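Local atomic coordinates of malonyl coenzyme A-acyl carrier protein transacylase (Helicobacter pylori, PDB entry 2H1Y), a protein that probably transfers the malonyl group of malonyl-CoA to holo acyl carrier protein, releasing coenzyme A, and so supplies fatty acid synthesis. Residues Ile76-Tyr81 / Leu117-Ala122; Met145-Val150 / Lys198-Leu203; Gly106-Val111 / Glu254-Gln259; Gln14-Phe19 / Pro97-Gly102; Thr72-Tyr77 / Lys124-Arg129. One frame throughout, in Å; residues are numbered along the deposited sequence.

Contact 1 of 5, residues Ile76-Tyr81 / Leu117-Ala122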
# COMPACT_ATOMS: atom_id res chain seq x y z
N ILE A 76 2.03 7.16 5.05
CA ILE A 76 2.43 6.58 3.77
C ILE A 76 1.68 7.33 2.67
O ILE A 76 2.28 7.81 1.71
CB ILE A 76 2.20 5.06 3.74
CG1 ILE A 76 3.05 4.38 4.81
CG2 ILE A 76 2.54 4.49 2.37
CD1 ILE A 76 2.73 2.93 5.06
N TYR A 77 0.36 7.49 2.82
CA TYR A 77 -0.37 8.26 1.81
C TYR A 77 0.29 9.63 1.58
O TYR A 77 0.43 10.08 0.44
CB TYR A 77 -1.86 8.43 2.14
CG TYR A 77 -2.57 9.45 1.23
CD1 TYR A 77 -2.84 9.18 -0.12
CD2 TYR A 77 -2.95 10.70 1.73
CE1 TYR A 77 -3.47 10.11 -0.93
CE2 TYR A 77 -3.58 11.64 0.94
CZ TYR A 77 -3.84 11.35 -0.39
OH TYR A 77 -4.49 12.31 -1.15
N LEU A 78 0.68 10.27 2.67
CA LEU A 78 1.22 11.63 2.60
C LEU A 78 2.43 11.72 1.69
O LEU A 78 2.47 12.53 0.77
CB LEU A 78 1.60 12.09 3.99
CG LEU A 78 1.39 13.53 4.40
CD1 LEU A 78 2.22 13.73 5.65
CD2 LEU A 78 1.73 14.55 3.28
N VAL A 79 3.43 10.89 1.94
CA VAL A 79 4.63 10.91 1.12
C VAL A 79 4.31 10.49 -0.34
O VAL A 79 4.77 11.14 -1.30
CB VAL A 79 5.76 10.10 1.78
CG1 VAL A 79 7.02 10.08 0.91
CG2 VAL A 79 6.03 10.64 3.21
N SER A 80 3.51 9.44 -0.53
CA SER A 80 3.06 9.09 -1.89
C SER A 80 2.45 10.29 -2.62
O SER A 80 2.81 10.56 -3.78
CB SER A 80 2.07 7.94 -1.86
OG SER A 80 2.71 6.74 -1.50
N TYR A 81 1.56 11.02 -1.93
CA TYR A 81 0.88 12.19 -2.50
C TYR A 81 1.89 13.22 -2.94
O TYR A 81 1.83 13.70 -4.06
CB TYR A 81 -0.11 12.81 -1.50
CG TYR A 81 -0.98 13.88 -2.11
CD1 TYR A 81 -0.59 15.23 -2.09
CD2 TYR A 81 -2.21 13.56 -2.72
CE1 TYR A 81 -1.36 16.21 -2.65
CE2 TYR A 81 -3.01 14.55 -3.30
CZ TYR A 81 -2.58 15.87 -3.25
OH TYR A 81 -3.34 16.89 -3.80
N LEU A 117 -10.31 11.36 -5.04
CA LEU A 117 -10.18 11.58 -3.61
C LEU A 117 -9.24 12.75 -3.33
O LEU A 117 -8.04 12.66 -3.61
CB LEU A 117 -9.67 10.30 -2.98
CG LEU A 117 -10.28 9.72 -1.72
CD1 LEU A 117 -11.78 9.91 -1.66
CD2 LEU A 117 -9.92 8.23 -1.67
N ASP A 118 -9.80 13.84 -2.81
CA ASP A 118 -9.03 15.04 -2.47
C ASP A 118 -8.05 14.75 -1.35
O ASP A 118 -8.25 13.83 -0.53
CB ASP A 118 -9.94 16.20 -2.01
CG ASP A 118 -10.94 16.61 -3.07
OD1 ASP A 118 -10.61 16.50 -4.28
OD2 ASP A 118 -12.06 17.03 -2.70
N PHE A 119 -7.00 15.57 -1.31
CA PHE A 119 -5.98 15.45 -0.28
C PHE A 119 -6.53 15.22 1.13
O PHE A 119 -6.30 14.15 1.71
CB PHE A 119 -5.01 16.64 -0.32
CG PHE A 119 -3.85 16.48 0.60
CD1 PHE A 119 -3.09 15.31 0.59
CD2 PHE A 119 -3.52 17.49 1.50
CE1 PHE A 119 -2.03 15.14 1.45
CE2 PHE A 119 -2.46 17.34 2.37
CZ PHE A 119 -1.70 16.16 2.34
N GLU A 120 -7.25 16.19 1.70
CA GLU A 120 -7.63 16.05 3.12
C GLU A 120 -8.67 14.96 3.34
O GLU A 120 -8.66 14.33 4.39
CB GLU A 120 -7.98 17.36 3.86
CG GLU A 120 -8.43 18.52 3.01
CD GLU A 120 -7.29 19.20 2.29
OE1 GLU A 120 -7.28 19.13 1.03
OE2 GLU A 120 -6.41 19.80 2.95
N LYS A 121 -9.51 14.70 2.34
CA LYS A 121 -10.43 13.58 2.41
C LYS A 121 -9.73 12.22 2.44
O LYS A 121 -10.18 11.29 3.12
CB LYS A 121 -11.45 13.63 1.28
CG LYS A 121 -12.63 14.55 1.56
CD LYS A 121 -13.83 14.17 0.69
CE LYS A 121 -14.96 15.19 0.80
NZ LYS A 121 -14.63 16.37 -0.03
N ALA A 122 -8.63 12.10 1.70
CA ALA A 122 -7.91 10.82 1.66
C ALA A 122 -7.17 10.55 2.97
O ALA A 122 -7.17 9.41 3.46
CB ALA A 122 -6.97 10.78 0.49

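Contact 2 of 5, residues Met145-Val150 / Lys198-Leu203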
# COMPACT_ATOMS: atom_id res chain seq x y z
N MET A 145 2.09 -12.61 9.72
CA MET A 145 3.33 -13.37 9.78
C MET A 145 3.90 -13.64 8.39
O MET A 145 3.31 -14.37 7.59
CB MET A 145 3.08 -14.69 10.53
CG MET A 145 4.25 -15.66 10.55
SD MET A 145 3.91 -17.17 11.50
CE MET A 145 2.87 -18.08 10.36
N VAL A 146 5.07 -13.08 8.12
CA VAL A 146 5.74 -13.32 6.82
C VAL A 146 6.34 -14.73 6.78
O VAL A 146 7.11 -15.11 7.65
CB VAL A 146 6.85 -12.26 6.51
CG1 VAL A 146 7.35 -12.41 5.11
CG2 VAL A 146 6.33 -10.86 6.63
N VAL A 147 5.97 -15.50 5.76
CA VAL A 147 6.62 -16.78 5.48
C VAL A 147 7.44 -16.67 4.20
O VAL A 147 7.03 -16.02 3.26
CB VAL A 147 5.59 -17.94 5.35
CG1 VAL A 147 6.30 -19.29 5.39
CG2 VAL A 147 4.54 -17.89 6.46
N LEU A 148 8.59 -17.32 4.15
CA LEU A 148 9.46 -17.25 2.98
C LEU A 148 9.83 -18.62 2.46
O LEU A 148 10.35 -19.45 3.19
CB LEU A 148 10.74 -16.50 3.34
CG LEU A 148 11.18 -15.41 2.37
CD1 LEU A 148 10.90 -14.02 3.00
CD2 LEU A 148 12.67 -15.58 2.06
N GLY A 149 9.54 -18.87 1.20
CA GLY A 149 9.96 -20.10 0.55
C GLY A 149 8.99 -21.26 0.48
O GLY A 149 9.34 -22.32 -0.05
N VAL A 150 7.80 -21.10 1.04
CA VAL A 150 6.74 -22.10 0.84
C VAL A 150 5.79 -21.65 -0.26
O VAL A 150 5.44 -20.47 -0.37
CB VAL A 150 5.94 -22.38 2.12
CG1 VAL A 150 4.96 -23.54 1.88
CG2 VAL A 150 6.87 -22.69 3.27
N LYS A 198 12.17 -21.02 4.82
CA LYS A 198 13.52 -20.55 5.13
C LYS A 198 13.53 -19.41 6.16
O LYS A 198 14.58 -19.12 6.72
CB LYS A 198 14.26 -20.12 3.85
CG LYS A 198 13.93 -21.00 2.63
CD LYS A 198 15.09 -21.16 1.65
CE LYS A 198 14.73 -20.67 0.23
NZ LYS A 198 13.43 -21.19 -0.30
N ARG A 199 12.38 -18.80 6.43
CA ARG A 199 12.29 -17.66 7.36
C ARG A 199 10.85 -17.40 7.76
O ARG A 199 9.96 -17.40 6.89
CB ARG A 199 12.88 -16.39 6.71
CG ARG A 199 13.14 -15.22 7.66
CD ARG A 199 14.23 -14.27 7.12
NE ARG A 199 13.72 -13.30 6.13
CZ ARG A 199 14.46 -12.37 5.52
NH1 ARG A 199 15.76 -12.26 5.77
NH2 ARG A 199 13.90 -11.54 4.63
N VAL A 200 10.61 -17.17 9.05
CA VAL A 200 9.26 -16.82 9.51
C VAL A 200 9.26 -15.62 10.49
O VAL A 200 9.51 -15.78 11.68
CB VAL A 200 8.49 -18.04 10.10
CG1 VAL A 200 7.09 -17.65 10.47
CG2 VAL A 200 8.42 -19.17 9.12
N VAL A 201 8.95 -14.44 9.96
CA VAL A 201 8.95 -13.19 10.73
C VAL A 201 7.53 -12.74 11.03
O VAL A 201 6.69 -12.67 10.12
CB VAL A 201 9.65 -12.04 9.92
CG1 VAL A 201 9.57 -10.70 10.67
CG2 VAL A 201 11.09 -12.40 9.59
N PHE A 202 7.26 -12.42 12.29
CA PHE A 202 6.01 -11.75 12.66
C PHE A 202 6.08 -10.25 12.41
O PHE A 202 7.00 -9.58 12.85
CB PHE A 202 5.71 -11.98 14.14
CG PHE A 202 5.09 -13.30 14.42
CD1 PHE A 202 3.70 -13.43 14.43
CD2 PHE A 202 5.89 -14.42 14.66
CE1 PHE A 202 3.12 -14.65 14.67
CE2 PHE A 202 5.31 -15.66 14.90
CZ PHE A 202 3.93 -15.78 14.91
N LEU A 203 5.09 -9.71 11.71
CA LEU A 203 4.99 -8.27 11.54
C LEU A 203 4.62 -7.62 12.86
O LEU A 203 4.15 -8.27 13.78
CB LEU A 203 4.02 -7.91 10.41
CG LEU A 203 4.62 -7.54 9.04
CD1 LEU A 203 5.76 -8.44 8.60
CD2 LEU A 203 3.57 -7.47 7.95

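Contact 3 of 5, residues Gly106-Val111 / Glu254-Gln259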
# COMPACT_ATOMS: atom_id res chain seq x y z
N GLY A 106 -1.83 1.08 -0.29
CA GLY A 106 -1.41 1.78 -1.48
C GLY A 106 -2.52 1.92 -2.49
O GLY A 106 -2.50 2.84 -3.32
N GLU A 107 -3.49 1.01 -2.45
CA GLU A 107 -4.56 1.07 -3.45
C GLU A 107 -5.39 2.36 -3.32
O GLU A 107 -5.63 3.05 -4.31
CB GLU A 107 -5.44 -0.17 -3.40
CG GLU A 107 -6.16 -0.38 -4.71
CD GLU A 107 -6.81 -1.73 -4.81
OE1 GLU A 107 -7.92 -1.81 -5.38
OE2 GLU A 107 -6.22 -2.71 -4.30
N VAL A 108 -5.77 2.68 -2.07
CA VAL A 108 -6.42 3.95 -1.74
C VAL A 108 -5.60 5.11 -2.29
O VAL A 108 -6.14 5.94 -3.04
CB VAL A 108 -6.60 4.12 -0.24
CG1 VAL A 108 -7.33 5.44 0.05
CG2 VAL A 108 -7.37 2.95 0.37
N SER A 109 -4.31 5.17 -1.95
CA SER A 109 -3.41 6.17 -2.54
C SER A 109 -3.62 6.30 -4.02
O SER A 109 -3.80 7.41 -4.51
CB SER A 109 -1.95 5.84 -2.30
OG SER A 109 -1.60 6.01 -0.95
N ALA A 110 -3.58 5.16 -4.72
CA ALA A 110 -3.67 5.13 -6.18
C ALA A 110 -5.02 5.71 -6.68
O ALA A 110 -5.03 6.63 -7.52
CB ALA A 110 -3.46 3.74 -6.68
N VAL A 111 -6.13 5.22 -6.11
CA VAL A 111 -7.46 5.80 -6.32
C VAL A 111 -7.49 7.33 -6.11
O VAL A 111 -8.00 8.07 -6.95
CB VAL A 111 -8.51 5.12 -5.40
CG1 VAL A 111 -9.83 5.92 -5.37
CG2 VAL A 111 -8.76 3.68 -5.84
N GLU A 254 -16.86 -0.62 -4.19
CA GLU A 254 -16.93 -2.06 -4.10
C GLU A 254 -15.55 -2.70 -3.88
O GLU A 254 -15.38 -3.56 -3.01
CB GLU A 254 -17.58 -2.61 -5.38
CG GLU A 254 -17.64 -4.14 -5.42
CD GLU A 254 -18.06 -4.69 -6.77
OE1 GLU A 254 -18.72 -3.98 -7.57
OE2 GLU A 254 -17.72 -5.86 -7.04
N LEU A 255 -14.56 -2.28 -4.66
CA LEU A 255 -13.26 -2.95 -4.64
C LEU A 255 -12.33 -2.59 -3.45
O LEU A 255 -11.64 -3.48 -2.92
CB LEU A 255 -12.57 -2.85 -6.00
CG LEU A 255 -13.33 -3.71 -7.03
CD1 LEU A 255 -12.98 -3.37 -8.44
CD2 LEU A 255 -13.16 -5.22 -6.77
N LEU A 256 -12.35 -1.33 -3.02
CA LEU A 256 -11.63 -0.93 -1.80
C LEU A 256 -12.29 -1.51 -0.55
O LEU A 256 -11.63 -1.58 0.49
CB LEU A 256 -11.51 0.59 -1.68
CG LEU A 256 -10.55 1.32 -2.64
CD1 LEU A 256 -10.57 2.82 -2.43
CD2 LEU A 256 -9.10 0.80 -2.54
N SER A 257 -13.55 -1.94 -0.65
CA SER A 257 -14.26 -2.59 0.47
C SER A 257 -13.76 -4.01 0.58
O SER A 257 -13.28 -4.45 1.62
CB SER A 257 -15.77 -2.71 0.22
OG SER A 257 -16.47 -1.49 0.23
N LEU A 258 -13.91 -4.70 -0.53
CA LEU A 258 -13.66 -6.12 -0.63
C LEU A 258 -12.18 -6.46 -0.35
O LEU A 258 -11.87 -7.51 0.23
CB LEU A 258 -14.09 -6.57 -2.03
CG LEU A 258 -14.53 -8.01 -2.27
CD1 LEU A 258 -13.52 -8.75 -3.18
CD2 LEU A 258 -14.84 -8.78 -0.96
N GLN A 259 -11.30 -5.55 -0.77
CA GLN A 259 -9.88 -5.66 -0.53
C GLN A 259 -9.58 -6.12 0.90
O GLN A 259 -8.86 -7.11 1.10
CB GLN A 259 -9.21 -4.31 -0.80
CG GLN A 259 -7.70 -4.39 -0.95
CD GLN A 259 -7.03 -3.21 -0.31
OE1 GLN A 259 -7.26 -2.91 0.87
NE2 GLN A 259 -6.20 -2.53 -1.08
O HOH W 1 -9.36 -4.20 -4.48

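Contact 4 of 5, residues Gln14-Phe19 / Pro97-Gly102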
# COMPACT_ATOMS: atom_id res chain seq x y z
N GLN A 14 6.84 3.83 -21.69
CA GLN A 14 5.56 4.05 -21.00
C GLN A 14 5.60 3.46 -19.63
O GLN A 14 6.29 2.47 -19.39
CB GLN A 14 4.45 3.36 -21.74
CG GLN A 14 4.03 4.08 -22.97
CD GLN A 14 2.84 3.42 -23.56
OE1 GLN A 14 2.74 2.19 -23.55
NE2 GLN A 14 1.91 4.22 -24.05
N TYR A 15 4.81 4.03 -18.73
CA TYR A 15 5.02 3.75 -17.32
C TYR A 15 3.77 3.45 -16.50
O TYR A 15 2.65 3.88 -16.83
CB TYR A 15 5.82 4.89 -16.69
CG TYR A 15 5.22 6.25 -16.89
CD1 TYR A 15 4.37 6.80 -15.93
CD2 TYR A 15 5.51 7.00 -18.03
CE1 TYR A 15 3.80 8.07 -16.11
CE2 TYR A 15 4.95 8.28 -18.22
CZ TYR A 15 4.09 8.81 -17.25
OH TYR A 15 3.52 10.07 -17.43
N ALA A 16 3.98 2.67 -15.44
CA ALA A 16 2.99 2.45 -14.39
C ALA A 16 3.45 3.04 -13.04
O ALA A 16 4.65 3.23 -12.79
CB ALA A 16 2.65 0.98 -14.26
N LEU A 17 2.48 3.32 -12.17
CA LEU A 17 2.74 3.88 -10.85
C LEU A 17 2.54 2.80 -9.80
O LEU A 17 1.61 2.00 -9.91
CB LEU A 17 1.81 5.06 -10.58
CG LEU A 17 2.12 6.49 -11.06
CD1 LEU A 17 2.87 6.56 -12.36
CD2 LEU A 17 0.85 7.29 -11.16
N LEU A 18 3.41 2.76 -8.80
CA LEU A 18 3.27 1.81 -7.71
C LEU A 18 3.17 2.56 -6.39
O LEU A 18 3.99 3.44 -6.11
CB LEU A 18 4.45 0.84 -7.69
CG LEU A 18 4.74 -0.01 -8.92
CD1 LEU A 18 6.08 -0.70 -8.76
CD2 LEU A 18 3.67 -1.04 -9.12
N PHE A 19 2.17 2.18 -5.60
CA PHE A 19 1.90 2.80 -4.31
C PHE A 19 2.07 1.79 -3.15
O PHE A 19 1.29 0.81 -3.01
CB PHE A 19 0.49 3.43 -4.32
CG PHE A 19 0.38 4.64 -5.19
CD1 PHE A 19 0.03 4.51 -6.53
CD2 PHE A 19 0.69 5.92 -4.69
CE1 PHE A 19 -0.05 5.64 -7.36
CE2 PHE A 19 0.61 7.04 -5.50
CZ PHE A 19 0.24 6.91 -6.85
N PRO A 97 0.17 7.82 -16.57
CA PRO A 97 0.62 6.43 -16.52
C PRO A 97 -0.39 5.55 -17.21
O PRO A 97 -1.56 5.93 -17.28
CB PRO A 97 0.58 6.13 -15.02
CG PRO A 97 -0.54 6.94 -14.52
CD PRO A 97 -0.50 8.22 -15.33
N VAL A 98 0.02 4.39 -17.71
CA VAL A 98 -0.97 3.46 -18.29
C VAL A 98 -1.88 2.86 -17.22
O VAL A 98 -3.08 2.76 -17.42
CB VAL A 98 -0.41 2.45 -19.40
CG1 VAL A 98 1.10 2.61 -19.63
CG2 VAL A 98 -0.83 1.00 -19.13
N PHE A 99 -1.33 2.52 -16.05
CA PHE A 99 -2.15 2.13 -14.90
C PHE A 99 -1.41 2.41 -13.59
O PHE A 99 -0.23 2.77 -13.61
CB PHE A 99 -2.52 0.65 -14.98
CG PHE A 99 -1.36 -0.28 -14.75
CD1 PHE A 99 -0.63 -0.78 -15.83
CD2 PHE A 99 -0.98 -0.64 -13.45
CE1 PHE A 99 0.46 -1.64 -15.63
CE2 PHE A 99 0.11 -1.50 -13.25
CZ PHE A 99 0.83 -2.00 -14.35
N ALA A 100 -2.10 2.22 -12.47
CA ALA A 100 -1.50 2.34 -11.13
C ALA A 100 -1.86 1.14 -10.23
O ALA A 100 -3.00 0.70 -10.21
CB ALA A 100 -1.93 3.65 -10.47
N LEU A 101 -0.87 0.63 -9.50
CA LEU A 101 -0.99 -0.53 -8.61
C LEU A 101 -0.51 -0.12 -7.22
O LEU A 101 0.54 0.53 -7.07
CB LEU A 101 -0.09 -1.67 -9.11
CG LEU A 101 -0.38 -3.18 -8.95
CD1 LEU A 101 0.89 -3.99 -9.08
CD2 LEU A 101 -1.12 -3.61 -7.69
N GLY A 102 -1.25 -0.52 -6.20
CA GLY A 102 -0.84 -0.28 -4.83
C GLY A 102 -0.75 -1.58 -4.08
O GLY A 102 -1.11 -2.64 -4.60

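Contact 5 of 5, residues Thr72-Tyr77 / Lys124-Arg129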
# COMPACT_ATOMS: atom_id res chain seq x y z
N THR A 72 0.15 5.38 10.57
CA THR A 72 0.96 4.82 9.50
C THR A 72 0.29 4.99 8.13
O THR A 72 0.90 5.56 7.19
CB THR A 72 1.20 3.37 9.74
OG1 THR A 72 1.77 3.24 11.03
CG2 THR A 72 2.18 2.85 8.73
N GLN A 73 -0.95 4.51 8.03
CA GLN A 73 -1.68 4.54 6.77
C GLN A 73 -1.72 5.97 6.14
O GLN A 73 -1.34 6.13 4.98
CB GLN A 73 -3.04 3.85 6.92
CG GLN A 73 -2.90 2.36 7.31
CD GLN A 73 -4.15 1.50 7.06
OE1 GLN A 73 -5.08 1.90 6.36
NE2 GLN A 73 -4.16 0.30 7.62
N PRO A 74 -2.13 7.00 6.91
CA PRO A 74 -2.06 8.35 6.33
C PRO A 74 -0.66 8.94 6.15
O PRO A 74 -0.49 9.84 5.33
CB PRO A 74 -2.87 9.20 7.30
CG PRO A 74 -2.77 8.50 8.58
CD PRO A 74 -2.70 7.03 8.26
N ALA A 75 0.34 8.44 6.87
CA ALA A 75 1.71 8.94 6.67
C ALA A 75 2.24 8.45 5.32
O ALA A 75 2.82 9.23 4.54
CB ALA A 75 2.61 8.47 7.78
N ILE A 76 2.03 7.16 5.05
CA ILE A 76 2.43 6.58 3.77
C ILE A 76 1.68 7.33 2.67
O ILE A 76 2.28 7.81 1.71
CB ILE A 76 2.20 5.06 3.74
CG1 ILE A 76 3.05 4.38 4.81
CG2 ILE A 76 2.54 4.49 2.37
CD1 ILE A 76 2.73 2.93 5.06
N TYR A 77 0.36 7.49 2.82
CA TYR A 77 -0.37 8.26 1.81
C TYR A 77 0.29 9.63 1.58
O TYR A 77 0.43 10.08 0.44
CB TYR A 77 -1.86 8.43 2.14
CG TYR A 77 -2.57 9.45 1.23
CD1 TYR A 77 -2.84 9.18 -0.12
CD2 TYR A 77 -2.95 10.70 1.73
CE1 TYR A 77 -3.47 10.11 -0.93
CE2 TYR A 77 -3.58 11.64 0.94
CZ TYR A 77 -3.84 11.35 -0.39
OH TYR A 77 -4.49 12.31 -1.15
N LYS A 124 -8.13 11.60 5.84
CA LYS A 124 -9.17 11.28 6.81
C LYS A 124 -9.68 9.86 6.61
O LYS A 124 -9.86 9.10 7.58
CB LYS A 124 -10.31 12.30 6.76
CG LYS A 124 -10.09 13.53 7.65
CD LYS A 124 -11.24 14.54 7.51
CE LYS A 124 -11.45 15.36 8.81
NZ LYS A 124 -12.56 16.39 8.68
N LEU A 125 -9.89 9.48 5.35
CA LEU A 125 -10.25 8.10 5.06
C LEU A 125 -9.16 7.10 5.51
O LEU A 125 -9.47 6.10 6.16
CB LEU A 125 -10.60 7.91 3.58
CG LEU A 125 -10.98 6.48 3.17
CD1 LEU A 125 -12.41 6.16 3.55
CD2 LEU A 125 -10.79 6.29 1.69
N THR A 126 -7.89 7.39 5.17
CA THR A 126 -6.79 6.48 5.53
C THR A 126 -6.62 6.34 7.04
O THR A 126 -6.49 5.23 7.55
CB THR A 126 -5.44 6.84 4.84
OG1 THR A 126 -5.12 8.22 5.08
CG2 THR A 126 -5.50 6.59 3.32
N HIS A 127 -6.66 7.47 7.77
CA HIS A 127 -6.61 7.44 9.22
C HIS A 127 -7.73 6.55 9.76
O HIS A 127 -7.53 5.77 10.70
CB HIS A 127 -6.73 8.86 9.77
CG HIS A 127 -6.93 8.93 11.26
ND1 HIS A 127 -8.17 8.83 11.85
CD2 HIS A 127 -6.05 9.11 12.27
CE1 HIS A 127 -8.04 8.93 13.16
NE2 HIS A 127 -6.76 9.10 13.44
N GLN A 128 -8.90 6.63 9.14
CA GLN A 128 -10.05 5.86 9.57
C GLN A 128 -9.86 4.36 9.29
O GLN A 128 -10.12 3.52 10.16
CB GLN A 128 -11.32 6.43 8.91
CG GLN A 128 -12.65 6.36 9.71
CD GLN A 128 -12.57 6.67 11.21
OE1 GLN A 128 -13.10 5.92 12.02
NE2 GLN A 128 -11.94 7.78 11.57
N ARG A 129 -9.35 4.04 8.10
CA ARG A 129 -9.08 2.65 7.71
C ARG A 129 -8.16 1.99 8.73
O ARG A 129 -8.38 0.84 9.11
CB ARG A 129 -8.44 2.61 6.33
CG ARG A 129 -8.26 1.22 5.68
CD ARG A 129 -7.48 1.40 4.38
NE ARG A 129 -7.19 0.18 3.63
CZ ARG A 129 -6.09 -0.57 3.76
NH1 ARG A 129 -5.15 -0.26 4.65
NH2 ARG A 129 -5.94 -1.64 2.99

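Contact 1 of 5, residues Ile76-Tyr81 / Leu117-Ala122
Tyr77 OH hydrogen-bonds to Ser112 OG, in helix 105-116, and packs against the start of helix 119-137, with Phe119 CA 3.6 Å from Tyr77 OH. Ser112 OG also bonds to Leu117 O, tying this hydroxyl pair to the turn that leads into the second helix. A tyrosine suits the position because its ring can be buried while its hydroxyl is satisfied. Over one face of that ring sits the methyl of Ala122, whose CB is 3.3 Å from Tyr77 CZ; a side chain this small lets the ring come right up to the helix. Phe119 fills the next gap along the interface. With CG anti to its backbone N (chi1 -173°), its ring reaches across between Tyr77, Leu78 and Tyr81. Phe119 CD1 hangs 3.5 Å above the plane of the Tyr81 ring, over its centre, and the two ring planes are inclined at 34°. From the other helix, Leu78 CD2 meets the edge of the phenylalanine ring, 3.9 Å from Phe119 CZ. No hydrogen bond joins the two segments directly, and apolar packing carries the contact. Helix 38-51 closes over it, with Leu43 on Tyr81 and Phe44 on Leu78. This is an aromatic cluster between two helices of the large α/β subdomain of the acyltransferase fold.

Contact 2 of 5, residues Met145-Val150 / Lys198-Leu203
Met145 and Phe202 make the dense part of this contact. The methionine chain runs out straight as far as the sulfur (chi1 174°), then bends, and lies over one face of the ring: Met145 CG is 4.3 Å from the Phe202 ring centroid, almost on its normal. The polarisable sulfur follows obliquely, Met145 SD lying 3.7 Å from Phe202 CZ, a Met-aromatic contact. Val200 packs on the same side, its CG1 3.5 Å from Met145 CG, and helix 189-195 adds Glu189 and Leu192. The strands are antiparallel, the axes of their short segments approaching to 4.5 Å, and pair through Val146 N to Val201 O at 2.6 Å and Val201 N to Val146 O at 3.0 Å. They are adjacent in a four-stranded sheet whose order and βαββαβ succession are those of the ferredoxin-like small subdomain of FabD-type acyltransferases. The face bearing Val146, Leu148, Arg199 and Val201 is looser and more open to solvent. There the side chains come closest at Leu148 CB and Arg199 CB, 4.0 Å apart, and the bond from Leu148 N to Arg199 O is weak. At the far end Lys198 N bonds to Leu148 O, and Gly149 has a backbone conformation (phi 96°) that suits glycine.

Contact 3 of 5, residues Gly106-Val111 / Glu254-Gln259
Helix 105-116, which springs from the Gly-His-Ser-Leu-Gly turn at the end of strand 99-102, runs nearly antiparallel to helix 249-259, and Glu107 bridges to Gln259 of that helix. The segment axes are 10.9 Å apart, a gap bridged by the long Glu107, Leu256 and Gln259, helped by two valines. Gln259 NE2 donates to Glu107 OE2 at 3.2 Å, arriving from well above the carboxylate plane (61° out of it). The same OE2 receives Asn240 N. On the other branch, Glu107 OE1 bonds to Tyr246 OH and accepts from a water 2.9 Å away, which also donates to Leu255 O. Four partners thus grip one buried carboxylate and fix its rotation. Beneath this polar layer Leu256 is the apolar plug: its CD2 lies 3.8 Å from Glu107 CG, while its CD1 meets Val111 CG2 tip to tip at 4.0 Å. Gln259 suits its place because both ends of the amide work, NE2 also reaching Ser104 O and OE1 reaching Arg129. Its backbone O accepts from His210 ND1. A histidine oriented by a main-chain carbonyl, near a serine at a nucleophile elbow, is consistent with the Ser-His active site of FabD-type transacylases.

Contact 4 of 5, residues Gln14-Phe19 / Pro97-Gly102
The Phe99 ring lays its flat face against the methyl of Ala16: Ala16 CB is 3.6 Å from the Phe99 ring centroid and only 16° off the normal, a CH-pi contact. Phe99 CG takes the crowded position between its own N and carbonyl carbon (chi1 70°), which turns the ring toward the neighbouring strand, where a small alanine admits it. Further along the same face, Leu18 and Leu101 lie side by side and point the same way, Leu18 CD2 3.8 Å from Leu101 CB; Tyr266 of helix 266-271 packs on both. These are adjacent parallel strands in the central sheet of the α/β-hydrolase-like acyltransferase fold, joined by a β-α-β crossover that includes helix 69-90. Leu101 N to Leu17 O at 2.9 Å is nearly straight (172°). On the opposite face Leu17 crosses Pro97 obliquely, its CD1 3.5 Å from Pro97 CB, while the Tyr15 ring slants past the same proline and its hydroxyl bonds to Lys96 N. Phe19 turns its edge to Ala100, Phe19 CE1 being 4.1 Å from Ala100 CB. Gly102 CA approaches Phe19 O to 3.0 Å; a CB here would crowd that oxygen, and the lack of a side chain eases the fit.

Contact 5 of 5, residues Thr72-Tyr77 / Lys124-Arg129
Helices 69-90 and 119-137 make a buried, roughly antiparallel contact in the large subdomain; the axes of their short segments come within 7.7 Å at an angle of 146°. The close approach is made by Pro74 and Thr126. Thr126 OG1 lies 3.3 Å from Pro74 CB, and Pro74 CG rests near the CB of His127. A proline fits because it needs no hydrogen-bonded N, and the helix kinks at this point; threonine fits because it is small and its OG1 turns back to Ala122 O in its own helix, so that it can face an apolar ring while satisfied. Beside Pro74 in the sequence, Gln73 meets Arg129, about a turn beyond Thr126, the two chains crossing at about a right angle. The arginine is extended from CG to NE, which carries its NH1 to Gln73 OE1 at 2.8 Å with a nearly straight bond (168°). The oxygen lies in the guanidinium plane, but NH1 sits above the plane of the amide carbonyl, 53° out of it. Gln73 NE2 bonds in turn to Gln22 OE1, consistent with the amide oxygen facing the arginine. Arg129 NH2 is taken by Gln259 OE1 and Ser104 OG. Held through NH1 and NH2, the guanidinium is probably well fixed in orientation close to Ser104, consistent with the arginine that in FabD relatives receives the malonyl carboxylate.

In the fold
Contacts 1 and 5 are neighbouring parts of one interface, helix 69-90 against helix 119-137, their centres 8 Å apart, with Ile76 and Tyr77 shared. The centre of contact 3 lies 12 to 13 Å from theirs, and its helix 105-116 touches helix 69-90 through Ser109 and Tyr77. Contact 4, in the central sheet, meets helix 105-116 through Phe19 and Ala110. Along the chain, contact 4 closes before contact 3 opens, while contacts 1 and 5 alternate with both. Contact 2, in the small antiparallel sheet, is nested within the loop that contact 3 closes, 25 Å from it between centres. Contacts 3 and 5 adjoin the probable active site; 1 and 4 extend the packing around helix 105-116.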